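PDB 6FBM: gram-negative insecticidal protein from Chromobacterium piscinae, which acts as an insecticidal toxin of the MACPF and beta-tripod families, probably by forming pores in target-cell membranes. Local coordinates for residues Pro346-Phe358 with Ala367-Asp379. Sequence-based numbering, arbitrary orientation.
Sequences PSTSNGYKMVGQF and ADGHAPIFKDLFD
The ammonium NZ of K375 donates to the backbone O of N350 over 2.7 Å, approaching 35° out of the plane of that carbonyl. It is delivered there by an extended chain whose CG lies anti to the backbone N (chi1 173°), and the same chain serves a second purpose on the way. Its CB sits over the centre of one face of the Y352 ring, 3.7 Å from the centroid, in a CH-pi contact, and the two side chains cross at about a right angle. Because N350 and G351 are the central residues of a type I' turn, the lysine fastens the turn as well as the aromatic ring that follows it. A water extends the clasp, donating to the O of G351 and accepting from the N of D376.

Beyond the turn the backbones pair directly. F374 N reaches K353 O at 3.0 Å in the carbonyl plane, on a lone pair, with a nearly straight N-H...O angle of 162°, whereas the return bond from K353 N to F374 O is more bent.

I373 wedges between P346 and Y352 of segment 346-358: CG2 meets P346 CG at 3.5 Å, while CD1 lies against Y352 CB. On the sheet face shared by K353 and F374, V355 brings CG2 to the edge of the F374 ring, 3.7 Å from CE2. Further along, the F358 ring lies over the backbone of G369, whose CA is 4.0 Å from the ring centroid, offset toward the rim. The whole illustrates a weakly bonded antiparallel edge strand, held by one hydrogen-bonded pair, K353 with F374, in a mixed four-stranded sheet: strand 352-354 is outermost within the chain, and strand 373-376 joins it to strand 318-321 within the part of the chain that matches the Vps62 family.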
# COMPACT_ATOMS: atom_id res chain seq x y z
N PRO A 346 43.29 40.67 -45.01
CA PRO A 346 42.93 39.34 -45.46
C PRO A 346 41.42 39.23 -45.53
O PRO A 346 40.72 39.80 -44.69
CB PRO A 346 43.47 38.44 -44.37
CG PRO A 346 43.40 39.26 -43.14
CD PRO A 346 43.55 40.70 -43.56
N SER A 347 40.91 38.54 -46.54
CA SER A 347 39.48 38.31 -46.65
C SER A 347 39.12 37.23 -45.69
O SER A 347 39.83 36.23 -45.59
CB SER A 347 39.06 37.94 -48.08
OG SER A 347 39.13 39.08 -48.92
N THR A 348 38.00 37.43 -45.01
CA THR A 348 37.53 36.53 -43.97
C THR A 348 36.16 35.97 -44.28
O THR A 348 35.32 36.65 -44.88
CB THR A 348 37.48 37.25 -42.59
OG1 THR A 348 36.72 38.46 -42.68
CG2 THR A 348 38.87 37.57 -42.10
N SER A 349 35.93 34.73 -43.84
CA SER A 349 34.63 34.06 -43.98
C SER A 349 34.62 32.81 -43.09
O SER A 349 35.66 32.43 -42.54
CB SER A 349 34.41 33.63 -45.44
OG SER A 349 35.45 32.73 -45.83
N ASN A 350 33.45 32.17 -42.98
CA ASN A 350 33.28 30.90 -42.25
C ASN A 350 33.82 30.95 -40.83
O ASN A 350 34.45 29.99 -40.37
CB ASN A 350 33.99 29.73 -42.99
CG ASN A 350 33.52 29.56 -44.42
OD1 ASN A 350 32.39 29.97 -44.79
ND2 ASN A 350 34.38 28.94 -45.24
N GLY A 351 33.61 32.08 -40.15
CA GLY A 351 34.09 32.23 -38.79
C GLY A 351 35.60 32.42 -38.60
O GLY A 351 36.09 32.42 -37.45
N TYR A 352 36.34 32.61 -39.70
CA TYR A 352 37.74 32.99 -39.60
C TYR A 352 37.82 34.49 -39.40
O TYR A 352 36.99 35.23 -39.92
CB TYR A 352 38.51 32.61 -40.85
CG TYR A 352 38.90 31.16 -40.91
CD1 TYR A 352 38.04 30.20 -41.48
CD2 TYR A 352 40.14 30.75 -40.46
CE1 TYR A 352 38.40 28.88 -41.56
CE2 TYR A 352 40.52 29.43 -40.54
CZ TYR A 352 39.64 28.49 -41.08
OH TYR A 352 40.04 27.17 -41.15
N LYS A 353 38.81 34.93 -38.63
CA LYS A 353 38.88 36.32 -38.18
C LYS A 353 40.24 36.96 -38.45
O LYS A 353 41.27 36.30 -38.38
CB LYS A 353 38.55 36.40 -36.70
CG LYS A 353 37.25 35.72 -36.29
CD LYS A 353 36.00 36.41 -36.86
CE LYS A 353 34.74 35.60 -36.57
NZ LYS A 353 33.54 36.45 -36.71
N MET A 354 40.21 38.24 -38.77
CA MET A 354 41.39 39.07 -38.97
C MET A 354 41.97 39.47 -37.65
O MET A 354 41.21 39.81 -36.73
CB MET A 354 41.01 40.34 -39.75
CG MET A 354 42.14 41.34 -39.97
SD MET A 354 41.47 42.70 -40.92
CE MET A 354 42.85 43.84 -40.81
N VAL A 355 43.31 39.45 -37.57
CA VAL A 355 44.02 39.95 -36.39
C VAL A 355 44.94 41.15 -36.66
O VAL A 355 45.43 41.79 -35.70
CB VAL A 355 44.82 38.84 -35.71
CG1 VAL A 355 43.85 37.80 -35.18
CG2 VAL A 355 45.83 38.22 -36.65
N GLY A 356 45.17 41.47 -37.94
CA GLY A 356 46.08 42.55 -38.31
C GLY A 356 46.15 42.75 -39.80
O GLY A 356 45.69 41.90 -40.56
N GLN A 357 46.70 43.90 -40.20
CA GLN A 357 47.00 44.19 -41.61
C GLN A 357 48.36 43.68 -41.98
O GLN A 357 49.26 43.62 -41.13
CB GLN A 357 46.99 45.70 -41.90
CG GLN A 357 45.67 46.14 -42.46
CD GLN A 357 45.57 47.62 -42.61
OE1 GLN A 357 46.44 48.37 -42.19
NE2 GLN A 357 44.48 48.05 -43.22
N PHE A 358 48.51 43.35 -43.25
CA PHE A 358 49.83 43.17 -43.82
C PHE A 358 50.33 44.52 -44.34
O PHE A 358 49.57 45.23 -45.02
CB PHE A 358 49.85 42.13 -44.94
CG PHE A 358 51.21 41.77 -45.36
CD1 PHE A 358 51.92 40.81 -44.66
CD2 PHE A 358 51.85 42.45 -46.39
CE1 PHE A 358 53.24 40.50 -44.99
CE2 PHE A 358 53.17 42.14 -46.74
CZ PHE A 358 53.85 41.16 -46.04
N ALA A 367 49.79 42.13 -52.53
CA ALA A 367 50.52 41.97 -51.27
C ALA A 367 51.79 41.15 -51.47
O ALA A 367 51.77 40.12 -52.16
CB ALA A 367 49.62 41.30 -50.23
N ASP A 368 52.87 41.59 -50.83
CA ASP A 368 54.14 40.84 -50.78
C ASP A 368 54.05 39.58 -49.93
O ASP A 368 54.84 38.67 -50.12
CB ASP A 368 55.30 41.71 -50.24
CG ASP A 368 55.63 42.90 -51.16
OD1 ASP A 368 55.20 42.90 -52.34
OD2 ASP A 368 56.30 43.84 -50.69
N GLY A 369 53.12 39.54 -48.98
CA GLY A 369 52.90 38.38 -48.15
C GLY A 369 51.44 38.23 -47.75
O GLY A 369 50.53 38.87 -48.31
N HIS A 370 51.22 37.41 -46.72
CA HIS A 370 49.91 37.12 -46.21
C HIS A 370 49.84 37.39 -44.72
O HIS A 370 50.78 37.11 -43.99
CB HIS A 370 49.55 35.66 -46.52
CG HIS A 370 49.39 35.39 -47.98
ND1 HIS A 370 48.19 35.50 -48.63
CD2 HIS A 370 50.30 35.00 -48.91
CE1 HIS A 370 48.35 35.20 -49.90
NE2 HIS A 370 49.62 34.89 -50.10
N ALA A 371 48.71 37.94 -44.30
CA ALA A 371 48.36 38.07 -42.90
C ALA A 371 47.45 36.90 -42.57
O ALA A 371 46.41 36.74 -43.19
CB ALA A 371 47.63 39.38 -42.63
N PRO A 372 47.81 36.09 -41.57
CA PRO A 372 46.96 34.97 -41.25
C PRO A 372 45.60 35.39 -40.64
O PRO A 372 45.45 36.50 -40.09
CB PRO A 372 47.80 34.18 -40.26
CG PRO A 372 48.66 35.18 -39.59
CD PRO A 372 48.91 36.27 -40.58
N ILE A 373 44.63 34.51 -40.80
CA ILE A 373 43.33 34.62 -40.16
C ILE A 373 43.10 33.38 -39.32
O ILE A 373 43.66 32.32 -39.59
CB ILE A 373 42.18 34.87 -41.17
CG1 ILE A 373 42.09 33.79 -42.24
CG2 ILE A 373 42.39 36.24 -41.81
CD1 ILE A 373 41.00 34.00 -43.27
N PHE A 374 42.34 33.54 -38.25
CA PHE A 374 42.19 32.51 -37.22
C PHE A 374 40.73 32.30 -36.91
O PHE A 374 39.93 33.22 -36.96
CB PHE A 374 42.93 32.91 -35.96
CG PHE A 374 44.40 33.11 -36.16
CD1 PHE A 374 45.27 32.04 -36.04
CD2 PHE A 374 44.92 34.34 -36.44
CE1 PHE A 374 46.63 32.22 -36.21
CE2 PHE A 374 46.29 34.52 -36.60
CZ PHE A 374 47.15 33.46 -36.47
N LYS A 375 40.39 31.05 -36.62
CA LYS A 375 39.03 30.67 -36.30
C LYS A 375 38.99 30.03 -34.92
O LYS A 375 39.81 29.18 -34.59
CB LYS A 375 38.49 29.71 -37.35
CG LYS A 375 37.14 29.13 -36.99
CD LYS A 375 36.49 28.42 -38.18
CE LYS A 375 35.17 27.78 -37.78
NZ LYS A 375 34.28 27.65 -38.96
N ASP A 376 38.01 30.44 -34.12
CA ASP A 376 37.75 29.88 -32.82
C ASP A 376 37.00 28.55 -33.00
O ASP A 376 35.78 28.50 -32.92
CB ASP A 376 36.96 30.89 -31.97
CG ASP A 376 36.97 30.56 -30.48
OD1 ASP A 376 37.33 29.42 -30.10
OD2 ASP A 376 36.63 31.47 -29.68
N LEU A 377 37.75 27.48 -33.26
CA LEU A 377 37.16 26.19 -33.72
C LEU A 377 36.16 25.59 -32.72
O LEU A 377 35.04 25.22 -33.09
CB LEU A 377 38.26 25.16 -33.97
CG LEU A 377 37.82 23.81 -34.55
CD1 LEU A 377 36.78 23.91 -35.68
CD2 LEU A 377 39.06 23.05 -35.05
N PHE A 378 36.59 25.53 -31.46
CA PHE A 378 35.81 24.94 -30.38
C PHE A 378 34.91 25.94 -29.64
O PHE A 378 34.33 25.60 -28.62
CB PHE A 378 36.78 24.27 -29.40
CG PHE A 378 37.78 23.39 -30.07
CD1 PHE A 378 37.37 22.22 -30.68
CD2 PHE A 378 39.09 23.75 -30.15
CE1 PHE A 378 38.26 21.41 -31.35
CE2 PHE A 378 40.02 22.96 -30.82
CZ PHE A 378 39.60 21.77 -31.41
N ASP A 379 34.81 27.17 -30.17
CA ASP A 379 33.89 28.19 -29.69
C ASP A 379 34.14 28.44 -28.22
O ASP A 379 33.22 28.40 -27.39
CB ASP A 379 32.42 27.76 -29.96
CG ASP A 379 31.40 28.81 -29.61
OD1 ASP A 379 31.71 30.02 -29.69
OD2 ASP A 379 30.28 28.40 -29.23
O HOH W 1 36.02 32.07 -34.80